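Local coordinates for protein protease VP4 (Blotched snakehead virus, PDB 2GEF) that cleaves peptide bonds as a birnavirus serine protease with a serine/lysine catalytic dyad, probably processing the viral polyprotein of which it is itself a piece, at residues Asn21-Phe27 with Ser119-Val125; Asp29-Phe33 with Ala140-Ala144; Thr44-Tyr48 with Asn127-Val132; Asp54-Met59 with Leu104-Pro108; Gln165-Asn171 with Met187-Gly192. One frame throughout, in Å; residues are numbered along the deposited sequence.

Contact 1 (Asn21-Phe27 with Ser119-Val125); sequences NSRIVHF and SADVDVV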
# COMPACT_ATOMS: atom_id res chain seq x y z
N ASN A 21 1.94 -0.24 19.71
CA ASN A 21 3.38 -0.24 19.69
C ASN A 21 4.03 0.81 18.68
O ASN A 21 4.96 0.52 17.92
CB ASN A 21 3.89 -1.67 19.50
CG ASN A 21 5.41 -1.77 19.66
OD1 ASN A 21 6.01 -0.91 20.28
ND2 ASN A 21 6.03 -2.78 19.08
N SER A 22 3.58 2.05 18.77
CA SER A 22 4.08 3.11 17.93
C SER A 22 5.56 3.55 17.92
O SER A 22 6.01 4.19 18.89
CB SER A 22 3.28 4.38 18.28
OG SER A 22 3.54 5.42 17.37
N ARG A 23 6.29 3.36 16.78
CA ARG A 23 7.60 4.01 16.62
C ARG A 23 7.76 4.88 15.38
O ARG A 23 7.51 4.45 14.26
CB ARG A 23 8.70 3.00 16.65
CG ARG A 23 8.22 1.60 16.51
CD ARG A 23 9.45 0.69 16.70
NE ARG A 23 10.64 1.27 16.05
CZ ARG A 23 11.87 0.90 16.35
NH1 ARG A 23 12.05 -0.08 17.27
NH2 ARG A 23 12.91 1.51 15.77
N ILE A 24 8.11 6.15 15.61
CA ILE A 24 8.54 7.00 14.55
C ILE A 24 9.85 6.38 13.91
O ILE A 24 10.81 6.14 14.59
CB ILE A 24 8.68 8.51 15.01
CG1 ILE A 24 7.48 8.97 15.89
CG2 ILE A 24 8.67 9.47 13.83
CD1 ILE A 24 6.23 8.13 15.79
N VAL A 25 9.83 6.07 12.61
CA VAL A 25 11.07 5.73 11.95
C VAL A 25 11.19 6.57 10.70
O VAL A 25 10.20 6.99 10.02
CB VAL A 25 11.36 4.16 11.71
CG1 VAL A 25 10.20 3.26 11.90
CG2 VAL A 25 12.28 3.83 10.40
N HIS A 26 12.46 6.79 10.41
CA HIS A 26 12.82 7.68 9.35
C HIS A 26 13.14 6.77 8.17
O HIS A 26 14.01 5.86 8.27
CB HIS A 26 14.00 8.55 9.73
CG HIS A 26 14.45 9.36 8.59
ND1 HIS A 26 13.61 10.25 7.95
CD2 HIS A 26 15.61 9.34 7.89
CE1 HIS A 26 14.26 10.78 6.93
NE2 HIS A 26 15.48 10.25 6.87
N PHE A 27 12.41 6.99 7.07
CA PHE A 27 12.58 6.27 5.84
C PHE A 27 12.96 7.31 4.79
O PHE A 27 12.29 8.37 4.59
CB PHE A 27 11.23 5.62 5.41
CG PHE A 27 10.91 4.38 6.18
CD1 PHE A 27 9.81 4.34 7.04
CD2 PHE A 27 11.71 3.24 6.10
CE1 PHE A 27 9.52 3.17 7.79
CE2 PHE A 27 11.40 2.10 6.88
CZ PHE A 27 10.29 2.08 7.67
N SER A 119 12.38 12.44 2.07
CA SER A 119 12.31 11.44 3.11
C SER A 119 11.15 11.73 4.04
O SER A 119 10.63 12.83 4.01
CB SER A 119 13.59 11.42 3.93
OG SER A 119 13.67 12.55 4.68
N ALA A 120 10.83 10.80 4.94
CA ALA A 120 9.70 10.96 5.91
C ALA A 120 9.87 10.15 7.18
O ALA A 120 10.46 9.07 7.20
CB ALA A 120 8.39 10.49 5.22
N ASP A 121 9.34 10.72 8.27
CA ASP A 121 9.31 10.05 9.51
C ASP A 121 7.92 9.42 9.49
O ASP A 121 6.95 10.07 9.22
CB ASP A 121 9.44 11.11 10.64
CG ASP A 121 10.80 11.60 10.77
OD1 ASP A 121 11.75 10.83 11.02
OD2 ASP A 121 10.97 12.80 10.54
N VAL A 122 7.84 8.13 9.74
CA VAL A 122 6.65 7.37 9.42
C VAL A 122 6.39 6.72 10.74
O VAL A 122 7.29 6.09 11.36
CB VAL A 122 6.83 6.33 8.22
CG1 VAL A 122 5.77 5.16 8.16
CG2 VAL A 122 7.01 7.02 6.83
N ASP A 123 5.16 6.93 11.19
CA ASP A 123 4.71 6.27 12.41
C ASP A 123 4.32 4.81 12.08
O ASP A 123 3.22 4.55 11.63
CB ASP A 123 3.55 7.11 12.97
CG ASP A 123 3.02 6.62 14.27
OD1 ASP A 123 3.51 5.67 14.86
OD2 ASP A 123 2.07 7.29 14.73
N VAL A 124 5.24 3.88 12.30
CA VAL A 124 5.00 2.46 12.06
C VAL A 124 4.28 1.93 13.31
O VAL A 124 4.62 2.24 14.40
CB VAL A 124 6.36 1.68 11.86
CG1 VAL A 124 6.25 0.12 11.70
CG2 VAL A 124 7.24 2.30 10.75
N VAL A 125 3.28 1.12 13.14
CA VAL A 125 2.49 0.60 14.23
C VAL A 125 2.40 -0.96 14.09
O VAL A 125 2.67 -1.52 13.01
CB VAL A 125 0.99 1.28 14.26
CG1 VAL A 125 0.96 2.80 14.80
CG2 VAL A 125 0.15 1.09 12.92
O HOH W 1 5.62 -0.28 15.51
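The Phe27 ring meets Val122 and Val124 with its edge. Its CB hangs off the sheet on the side of Val25, Val122 and Val124; Phe27 CB lies 4.0 Å from Ala120 O. With CG anti to the carbonyl carbon (chi1 -78°), the ring runs back along the partner strand: Phe27 CD1 meets Val122 CB at 3.8 Å and Phe27 CE1 meets Val124 CG2 at 3.8 Å, both near the ring plane, while CG2 of Val25 sits over one face, toward the rim. At the tip, CZ packs on Leu58. Val124 CG2 is also pressed to 3.3 Å from Val25 CG1, tighter than usual carbon packing.

The backbones pair as antiparallel beta strands. Arg23 with Val124, Val25 with Val122 and Phe27 with Ala120 are hydrogen-bonded pairs, each closed by two N-H...O bonds; Phe27 N to Ala120 O, 2.9 Å, is almost straight at 178°. Ile24 with Asp123 and His26 with Asp121 form the non-hydrogen-bonded pairs between them. On the face of these four residues, Ser22 OG donates to Asp123 OD1 over 2.5 Å, meeting the carboxylate on its syn side. A water gives a hydrogen to Asn21 O and, weakly, another to Val124 O at the Asn21 end. Asp121 turns its OD2 to a salt bridge with Arg115.

Strand 120-126 is the middle of a three-stranded antiparallel sheet, between 22-27 and 111-114. The face bearing Phe27, Val122 and Val124 packs on Leu107 and Val109 of strand 104-109, and Leu58 also touches Arg23.

Contact 2 (Asp29-Phe33 with Ala140-Ala144); sequences DGALF and ALALA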
# COMPACT_ATOMS: atom_id res chain seq x y z
N ASP A 29 12.91 6.19 1.74
CA ASP A 29 12.24 5.57 0.60
C ASP A 29 11.17 4.58 1.03
O ASP A 29 11.28 4.06 2.08
CB ASP A 29 13.28 4.86 -0.39
CG ASP A 29 14.38 4.02 0.32
OD1 ASP A 29 15.44 4.56 0.60
OD2 ASP A 29 14.26 2.82 0.61
N GLY A 30 10.20 4.21 0.16
CA GLY A 30 9.05 3.41 0.53
C GLY A 30 7.85 3.92 -0.25
O GLY A 30 7.91 4.97 -0.79
N ALA A 31 6.77 3.14 -0.40
CA ALA A 31 5.58 3.64 -1.06
C ALA A 31 4.38 3.16 -0.25
O ALA A 31 4.39 2.01 0.29
CB ALA A 31 5.49 3.20 -2.49
N LEU A 32 3.39 4.03 -0.13
CA LEU A 32 2.11 3.76 0.55
C LEU A 32 1.11 3.18 -0.35
O LEU A 32 0.98 3.56 -1.53
CB LEU A 32 1.51 5.07 1.18
CG LEU A 32 2.47 5.65 2.24
CD1 LEU A 32 2.20 7.21 2.35
CD2 LEU A 32 2.43 4.96 3.76
N PHE A 33 0.33 2.28 0.27
CA PHE A 33 -0.77 1.66 -0.38
C PHE A 33 -1.90 1.34 0.70
O PHE A 33 -1.58 1.31 1.85
CB PHE A 33 -0.35 0.39 -1.05
CG PHE A 33 0.22 -0.70 -0.10
CD1 PHE A 33 -0.56 -1.83 0.24
CD2 PHE A 33 1.61 -0.68 0.28
CE1 PHE A 33 -0.01 -2.86 1.08
CE2 PHE A 33 2.16 -1.72 1.07
CZ PHE A 33 1.39 -2.83 1.43
N ALA A 140 2.61 0.07 -5.39
CA ALA A 140 3.52 0.42 -4.26
C ALA A 140 4.86 -0.39 -4.25
O ALA A 140 6.01 0.10 -4.07
CB ALA A 140 2.70 0.19 -2.90
N LEU A 141 4.73 -1.69 -4.31
CA LEU A 141 5.97 -2.53 -4.55
C LEU A 141 6.96 -2.06 -5.50
O LEU A 141 8.15 -2.00 -5.23
CB LEU A 141 5.56 -3.96 -4.98
CG LEU A 141 4.75 -4.62 -3.85
CD1 LEU A 141 4.34 -6.14 -4.04
CD2 LEU A 141 5.22 -4.29 -2.47
N ALA A 142 6.49 -1.91 -6.70
CA ALA A 142 7.22 -1.27 -7.83
C ALA A 142 7.88 0.05 -7.54
O ALA A 142 9.04 0.26 -7.82
CB ALA A 142 6.29 -1.03 -9.01
N LEU A 143 7.08 1.03 -7.19
CA LEU A 143 7.67 2.36 -6.89
C LEU A 143 8.71 2.16 -5.73
O LEU A 143 9.80 2.78 -5.75
CB LEU A 143 6.53 3.32 -6.50
CG LEU A 143 5.59 3.35 -7.71
CD1 LEU A 143 4.56 4.41 -7.44
CD2 LEU A 143 6.33 3.96 -8.76
N ALA A 144 8.41 1.29 -4.73
CA ALA A 144 9.25 1.24 -3.52
C ALA A 144 10.52 0.54 -3.88
O ALA A 144 11.53 0.81 -3.31
CB ALA A 144 8.58 0.58 -2.32
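Strand 31-33 and helix 140-144 run almost exactly antiparallel, 173° between their directions, with axes 7.4 Å apart. The chain passes close to the helix at Gly30, where Gly30 CA is 4.6 Å from Ala144 CA. The backbone angles of Gly30 are of a kind that calls for glycine.

Small side chains let the two elements approach. Ala31 CB points at the helix and rests 3.5 Å from Ala140 O, an oxygen already taken by the helical bond from Ala144 N; the CB atoms of Ala140, Leu143 and Ala144 line the helix side of that methyl, each 4.1 Å from Ala31 CB. This is helix-on-sheet packing: helix 138-146, which begins just after the nucleophile Ser136, lies against the mixed sheet that includes strands 31-38 and 43-52.

Phe33 closes the other end. A chi1 of 61° tucks its CG over the backbone, between N and the carbonyl carbon, and the ring comes to lie beside the helix with Phe33 CD2 3.5 Å from Ala140 CB, obliquely to the ring. The Phe33 side chain is about 6 Å from that of Ser136, measured between nearest atoms. Leu32 faces away, packing on Ile49 and Val109.

Contact 3 (Thr44-Tyr48 with Asn127-Val132); sequences TSELY and NDMPAV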
# COMPACT_ATOMS: atom_id res chain seq x y z
N THR A 44 -12.28 -2.61 7.85
CA THR A 44 -11.15 -1.77 8.14
C THR A 44 -10.49 -1.28 6.82
O THR A 44 -10.58 -1.92 5.86
CB THR A 44 -10.01 -2.58 9.03
OG1 THR A 44 -9.58 -3.78 8.31
CG2 THR A 44 -10.56 -3.00 10.41
N SER A 45 -9.85 -0.11 6.87
CA SER A 45 -9.05 0.46 5.77
C SER A 45 -7.95 1.16 6.53
O SER A 45 -8.24 2.00 7.51
CB SER A 45 -9.92 1.56 5.07
OG SER A 45 -9.30 2.03 3.98
N GLU A 46 -6.73 0.95 6.07
CA GLU A 46 -5.50 1.44 6.73
C GLU A 46 -4.48 1.70 5.63
O GLU A 46 -4.46 0.97 4.67
CB GLU A 46 -4.91 0.18 7.40
CG GLU A 46 -4.48 0.28 8.71
CD GLU A 46 -4.36 -1.12 9.32
OE1 GLU A 46 -5.17 -2.06 8.99
OE2 GLU A 46 -3.44 -1.31 10.13
N LEU A 47 -3.45 2.52 5.85
CA LEU A 47 -2.19 2.45 5.04
C LEU A 47 -1.15 1.58 5.58
O LEU A 47 -1.07 1.37 6.75
CB LEU A 47 -1.63 3.84 4.91
CG LEU A 47 -2.64 4.71 4.15
CD1 LEU A 47 -1.96 6.06 4.10
CD2 LEU A 47 -3.07 4.29 2.77
N TYR A 48 -0.39 1.01 4.68
CA TYR A 48 0.85 0.29 4.92
C TYR A 48 1.87 0.92 4.00
O TYR A 48 1.49 1.52 2.98
CB TYR A 48 0.75 -1.21 4.56
CG TYR A 48 0.05 -2.16 5.54
CD1 TYR A 48 -1.20 -1.86 6.11
CD2 TYR A 48 0.61 -3.34 5.86
CE1 TYR A 48 -1.83 -2.75 7.00
CE2 TYR A 48 0.01 -4.20 6.76
CZ TYR A 48 -1.18 -3.93 7.33
OH TYR A 48 -1.71 -4.96 8.23
N ASN A 127 -0.72 -3.46 14.17
CA ASN A 127 -2.19 -3.61 14.05
C ASN A 127 -2.18 -5.15 14.18
O ASN A 127 -1.14 -5.76 13.88
CB ASN A 127 -2.71 -3.07 12.64
CG ASN A 127 -2.34 -3.99 11.45
OD1 ASN A 127 -1.95 -5.19 11.60
ND2 ASN A 127 -2.54 -3.47 10.28
N ASP A 128 -3.23 -5.81 14.66
CA ASP A 128 -3.07 -7.26 14.91
C ASP A 128 -3.76 -8.02 13.77
O ASP A 128 -4.43 -9.03 13.92
CB ASP A 128 -3.56 -7.67 16.29
CG ASP A 128 -3.10 -6.72 17.39
OD1 ASP A 128 -2.07 -7.02 18.04
OD2 ASP A 128 -3.76 -5.66 17.59
N MSE A 129 -3.52 -7.51 12.57
CA MSE A 129 -4.25 -7.96 11.42
C MSE A 129 -3.41 -9.13 10.90
O MSE A 129 -2.23 -9.27 11.32
CB MSE A 129 -4.41 -6.79 10.45
CG MSE A 129 -5.17 -5.60 11.09
SE MSE A 129 -7.08 -6.02 11.53
CE MSE A 129 -7.41 -6.60 9.67
N PRO A 130 -3.99 -10.00 10.06
CA PRO A 130 -3.17 -11.04 9.44
C PRO A 130 -2.28 -10.50 8.33
O PRO A 130 -2.36 -9.32 7.99
CB PRO A 130 -4.23 -11.98 8.79
CG PRO A 130 -5.18 -11.02 8.30
CD PRO A 130 -5.39 -10.13 9.62
N ALA A 131 -1.41 -11.35 7.79
CA ALA A 131 -0.63 -11.02 6.61
C ALA A 131 -1.52 -10.49 5.47
O ALA A 131 -2.69 -10.87 5.34
CB ALA A 131 0.15 -12.23 6.20
N VAL A 132 -0.99 -9.60 4.65
CA VAL A 132 -1.82 -8.93 3.66
C VAL A 132 -2.02 -9.80 2.44
O VAL A 132 -1.06 -10.35 1.85
CB VAL A 132 -1.25 -7.55 3.38
CG1 VAL A 132 -2.04 -6.78 2.19
CG2 VAL A 132 -1.34 -6.71 4.74
O HOH W 2 -0.66 -7.42 8.18
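Asn127 has its CG between the backbone N and the carbonyl carbon (chi1 72°), which carries the amide toward strand 44-48, while the Glu46 chain runs out extended beyond CG to meet it. The Asn127 side chain also forms an Asx turn: OD1 accepts from Met129 N at 3.0 Å, with the donor above the carbonyl plane. That bond holds the amide by its oxygen, and ND2 is left facing the strand.

There, ND2 is shared between two acceptors. It donates to Tyr48 OH at 2.7 Å, with the hydroxyl in the plane of the amide, and toward Glu46 OE2, modelled so short that its length is doubtful. The carboxylate and amide planes are 62° apart. The loop 127-132 is thus tied by its first side chain to the middle of strand 43-52 in the mixed sheet, with Pro108 of the adjacent strand 104-109 packed against all three of these side chains.

Further contacts flank the amide. Selenomethionine Met129 curls back on itself and brings CE to 3.8 Å from Thr44 OG1. Val132 CG2 makes an apolar contact with Tyr48 CE2 at 3.5 Å, and a water joins Tyr48 OH, 2.7 Å away, to Pro130 O, to which it donates at 2.6 Å.

Contact 4 (Asp54-Met59 with Leu104-Pro108); sequences DHRDLM and LTILP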
# COMPACT_ATOMS: atom_id res chain seq x y z
N ASP A 54 14.90 -5.94 4.02
CA ASP A 54 14.20 -6.58 5.08
C ASP A 54 14.18 -5.79 6.40
O ASP A 54 15.18 -5.49 6.98
CB ASP A 54 14.50 -8.12 5.13
CG ASP A 54 15.46 -8.53 6.21
OD1 ASP A 54 16.14 -7.62 6.69
OD2 ASP A 54 15.64 -9.73 6.49
N HIS A 55 12.97 -5.38 6.78
CA HIS A 55 12.69 -4.53 7.95
C HIS A 55 11.78 -5.27 8.81
O HIS A 55 10.92 -4.69 9.47
CB HIS A 55 12.08 -3.18 7.57
CG HIS A 55 12.86 -2.44 6.50
ND1 HIS A 55 13.87 -1.53 6.80
CD2 HIS A 55 12.83 -2.52 5.16
CE1 HIS A 55 14.40 -1.06 5.68
NE2 HIS A 55 13.82 -1.67 4.66
N ARG A 56 11.98 -6.59 8.77
CA ARG A 56 11.40 -7.59 9.69
C ARG A 56 11.44 -7.10 11.17
O ARG A 56 10.47 -7.31 11.98
CB ARG A 56 12.09 -8.92 9.49
CG ARG A 56 11.64 -9.48 8.20
CD ARG A 56 12.43 -10.71 7.65
NE ARG A 56 11.63 -11.88 7.99
CZ ARG A 56 12.15 -13.12 8.07
NH1 ARG A 56 13.45 -13.28 7.72
NH2 ARG A 56 11.38 -14.15 8.51
N ASP A 57 12.55 -6.44 11.52
CA ASP A 57 12.73 -5.97 12.91
C ASP A 57 11.69 -5.00 13.35
O ASP A 57 11.68 -4.63 14.49
CB ASP A 57 14.04 -5.24 13.13
CG ASP A 57 14.31 -4.13 12.13
OD1 ASP A 57 14.30 -4.44 10.94
OD2 ASP A 57 14.54 -2.98 12.53
N LEU A 58 10.92 -4.53 12.38
CA LEU A 58 9.93 -3.47 12.56
C LEU A 58 8.49 -4.05 12.53
O LEU A 58 7.53 -3.36 12.95
CB LEU A 58 10.07 -2.41 11.49
CG LEU A 58 11.13 -1.30 11.63
CD1 LEU A 58 11.05 -0.45 10.38
CD2 LEU A 58 11.15 -0.44 12.90
N MSE A 59 8.37 -5.30 12.04
CA MSE A 59 7.11 -6.07 12.05
C MSE A 59 6.75 -6.57 13.40
O MSE A 59 7.66 -6.94 14.17
CB MSE A 59 7.28 -7.30 11.20
CG MSE A 59 7.50 -6.88 9.68
SE MSE A 59 7.82 -8.27 8.47
CE MSE A 59 6.03 -8.83 8.24
N LEU A 104 11.14 -6.98 -0.17
CA LEU A 104 10.55 -5.76 0.37
C LEU A 104 9.87 -6.25 1.61
O LEU A 104 9.70 -7.47 1.75
CB LEU A 104 9.50 -5.12 -0.57
CG LEU A 104 9.90 -4.41 -1.92
CD1 LEU A 104 9.52 -5.28 -3.14
CD2 LEU A 104 9.16 -3.00 -2.05
N THR A 105 9.57 -5.32 2.52
CA THR A 105 8.79 -5.59 3.67
C THR A 105 7.69 -4.60 3.68
O THR A 105 7.93 -3.42 3.32
CB THR A 105 9.72 -5.29 4.89
OG1 THR A 105 10.86 -6.13 4.78
CG2 THR A 105 9.08 -5.74 6.13
N ILE A 106 6.47 -4.97 4.06
CA ILE A 106 5.38 -3.98 4.20
C ILE A 106 4.98 -3.89 5.69
O ILE A 106 5.16 -4.84 6.47
CB ILE A 106 4.16 -4.37 3.29
CG1 ILE A 106 3.68 -5.74 3.71
CG2 ILE A 106 4.61 -4.44 1.85
CD1 ILE A 106 2.31 -6.26 3.25
N LEU A 107 4.58 -2.72 6.11
CA LEU A 107 4.37 -2.39 7.53
C LEU A 107 3.13 -1.53 7.69
O LEU A 107 2.93 -0.54 6.91
CB LEU A 107 5.56 -1.60 8.15
CG LEU A 107 6.95 -2.31 8.01
CD1 LEU A 107 8.11 -1.30 8.13
CD2 LEU A 107 7.07 -3.39 8.98
N PRO A 108 2.30 -1.83 8.70
CA PRO A 108 1.13 -0.90 8.85
C PRO A 108 1.65 0.42 9.31
O PRO A 108 2.60 0.46 10.01
CB PRO A 108 0.20 -1.61 9.89
CG PRO A 108 0.99 -2.90 10.31
CD PRO A 108 2.36 -2.90 9.71
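His55 N donates to Thr105 OG1, the one hydrogen bond between loop 54-59 and strand 104-108, 3.0 Å long and nearly straight at 168°. Thr105 has OG1 anti to its carbonyl carbon (chi1 -59°), which holds the hydroxyl out toward the loop. The same oxygen is hydrogen-bonded to Gly53 O, so one threonine hydroxyl links two backbone groups where the chain leaves strand 43-52. Thr105 OG1 lies 3.4 Å from Asp54 CA as well, and at the edge of the His55 ring, whose NE2 bonds back to Arg52 O.

The apolar contacts involve the other branch of Thr105 and both methyls of Leu107. Thr105 CG2 meets the selenium of selenomethionine Met59, with Met59 SE 3.7 Å away. Leu107 reaches toward the loop with its two tips spread between neighbouring residues: CD1 touches Leu58 CD1 at 3.8 Å, and CD2 touches Met59 CG at 3.6 Å. Both Leu58 and Met59 cross Leu107 at about a right angle. Leu58 ends the short 3-10 turn 56-58 and Met59 follows it, the two lying over Leu107, with Met59 N bonding back to Arg56 O.

Strand 104-109 lies between 43-52 and 75-77 in the mixed sheet. Trp77 of strand 75-77 lies against Asp54, Met59 and Thr105 and makes a cation-pi contact with Arg56. Loop and strand together back onto the sheet of strands 22-27 and 120-126, where Leu58 packs on Val25.

Contact 5 (Gln165-Asn171 with Met187-Gly192); sequences QPVQFGN and MTQDGG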
# COMPACT_ATOMS: atom_id res chain seq x y z
N GLN A 165 -4.06 -3.00 -13.45
CA GLN A 165 -5.46 -3.46 -13.31
C GLN A 165 -6.23 -2.99 -12.13
O GLN A 165 -5.74 -3.00 -10.98
CB GLN A 165 -5.50 -4.94 -13.33
CG GLN A 165 -4.74 -5.56 -14.55
CD GLN A 165 -4.51 -6.98 -14.26
OE1 GLN A 165 -4.01 -7.35 -13.14
NE2 GLN A 165 -4.95 -7.85 -15.19
N PRO A 166 -7.53 -2.61 -12.34
CA PRO A 166 -8.38 -1.92 -11.32
C PRO A 166 -8.82 -2.90 -10.12
O PRO A 166 -9.00 -4.14 -10.28
CB PRO A 166 -9.59 -1.44 -12.11
CG PRO A 166 -9.76 -2.51 -13.10
CD PRO A 166 -8.32 -2.93 -13.55
N VAL A 167 -8.94 -2.33 -8.95
CA VAL A 167 -9.10 -3.17 -7.76
C VAL A 167 -10.48 -2.78 -7.20
O VAL A 167 -11.02 -1.70 -7.53
CB VAL A 167 -7.89 -3.08 -6.83
CG1 VAL A 167 -7.79 -1.74 -6.26
CG2 VAL A 167 -8.01 -4.05 -5.70
N GLN A 168 -11.14 -3.73 -6.56
CA GLN A 168 -12.34 -3.48 -5.81
C GLN A 168 -12.08 -2.52 -4.57
O GLN A 168 -11.02 -2.46 -4.06
CB GLN A 168 -12.72 -4.83 -5.21
CG GLN A 168 -13.75 -5.66 -6.04
CD GLN A 168 -14.58 -6.63 -5.17
OE1 GLN A 168 -15.78 -6.48 -5.13
NE2 GLN A 168 -13.90 -7.61 -4.45
N PHE A 169 -13.11 -1.95 -3.97
CA PHE A 169 -12.91 -1.21 -2.66
C PHE A 169 -12.25 0.15 -2.76
O PHE A 169 -11.76 0.63 -1.78
CB PHE A 169 -12.28 -2.12 -1.56
CG PHE A 169 -12.91 -3.55 -1.55
CD1 PHE A 169 -14.29 -3.72 -1.26
CD2 PHE A 169 -12.14 -4.71 -1.81
CE1 PHE A 169 -14.91 -5.02 -1.33
CE2 PHE A 169 -12.76 -6.00 -1.85
CZ PHE A 169 -14.14 -6.12 -1.64
N GLY A 170 -12.24 0.76 -3.91
CA GLY A 170 -11.66 2.09 -4.07
C GLY A 170 -12.12 3.16 -3.04
O GLY A 170 -11.37 3.85 -2.42
N ASN A 171 -13.39 3.36 -2.95
CA ASN A 171 -13.94 4.18 -1.93
C ASN A 171 -13.54 3.95 -0.46
O ASN A 171 -13.31 4.85 0.28
CB ASN A 171 -15.44 4.01 -2.02
CG ASN A 171 -16.11 5.12 -1.31
OD1 ASN A 171 -15.99 5.24 -0.08
ND2 ASN A 171 -16.66 6.04 -2.07
N MSE A 187 -6.00 2.58 -9.81
CA MSE A 187 -7.18 2.24 -10.59
C MSE A 187 -8.06 1.33 -9.74
O MSE A 187 -7.56 0.31 -9.19
CB MSE A 187 -6.87 1.44 -11.89
CG MSE A 187 -6.23 2.09 -13.01
SE MSE A 187 -6.23 0.81 -14.48
CE MSE A 187 -8.02 1.34 -15.16
N THR A 188 -9.35 1.72 -9.62
CA THR A 188 -10.33 0.96 -8.88
C THR A 188 -11.59 0.72 -9.71
O THR A 188 -11.82 1.48 -10.65
CB THR A 188 -10.64 1.57 -7.62
OG1 THR A 188 -11.28 2.82 -7.85
CG2 THR A 188 -9.40 1.77 -6.84
N GLN A 189 -12.28 -0.40 -9.45
CA GLN A 189 -13.59 -0.64 -10.08
C GLN A 189 -14.65 0.43 -9.77
O GLN A 189 -15.42 0.72 -10.64
CB GLN A 189 -14.10 -2.08 -9.85
CG GLN A 189 -13.01 -3.10 -10.34
CD GLN A 189 -13.26 -4.52 -9.89
OE1 GLN A 189 -14.38 -4.94 -9.79
NE2 GLN A 189 -12.21 -5.29 -9.73
N ASP A 190 -14.66 1.06 -8.61
CA ASP A 190 -15.69 2.07 -8.36
C ASP A 190 -15.22 3.55 -8.58
O ASP A 190 -15.86 4.46 -8.14
CB ASP A 190 -16.36 1.86 -6.97
CG ASP A 190 -15.32 1.95 -5.77
OD1 ASP A 190 -14.12 2.03 -6.14
OD2 ASP A 190 -15.66 1.81 -4.50
N GLY A 191 -14.13 3.82 -9.27
CA GLY A 191 -13.72 5.24 -9.43
C GLY A 191 -13.36 5.91 -8.10
O GLY A 191 -13.42 7.15 -7.94
N GLY A 192 -12.98 5.12 -7.08
CA GLY A 192 -12.71 5.78 -5.77
C GLY A 192 -11.40 6.56 -5.71
O GLY A 192 -11.19 7.38 -4.78
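This is a loop-to-loop contact beside the catalytic dyad: the segment 165-171, which leads from strand 163-165 into helix 170-178, is paired with the loop 187-192 that follows strand 184-186. A single backbone bridge, Val167 with Thr188, joins them. Val167 N donates to Met187 O at 3.0 Å, and Val167 O accepts from Gln189 N at 2.6 Å.

Pro166 CB packs on Met187 CB at 4.0 Å. Gln189 stretches beyond CG along 165-171; its NE2 gives a weak bond to Pro166 O, and its OE1 lies 3.9 Å from Gln168 CG, the two amide planes only 23° apart. Thr188 CG2 rests 3.6 Å from Gly170 CA, and Val167 CG1 approaches the same methyl from the bridge.

Residues 188-191 make a type I beta turn, which brings the Asp190 carboxylate to the start of the helix. OD2 of Asp190 accepts from Asn171 N over 3.2 Å, met on the syn side, 31° out of the carboxylate plane. Gly170 CA packs close to Asp190 OD1, and Thr188 OG1 bonds to Glu193.

Helix 170-178 carries the catalytic Lys173, and the Val167 side chain is about 4 Å from that of the nucleophile Ser136. A carboxylate bonded to a first-turn N-H would be favoured by the helix dipole, so the charge of Asp190 is probably stabilised at the beginning of the lysine-bearing helix.

How the contacts relate
Contacts 1 to 4 form a connected group. Contact 4 is nested along the chain inside the loops closed by contacts 1, 2 and 3, and it touches all three: Phe27 CZ lies 3.8 Å from Leu58 CD1, Phe33 CZ is 3.6 Å from Ile106 CG2, and Pro108 CB lies 3.3 Å from Asn127 ND2. Contacts 2 and 3 meet in the sheet, where Phe33 N is 3.0 Å from Tyr48 O. Contact 5 touches none of the others, though its nearest atoms come to about 6 Å of contact 3. The active site lies among contacts 2, 3 and 5: the side chain of Val132 is about 6 Å from that of Ser136, and the side chain of Phe169 about 4 Å from that of Lys173.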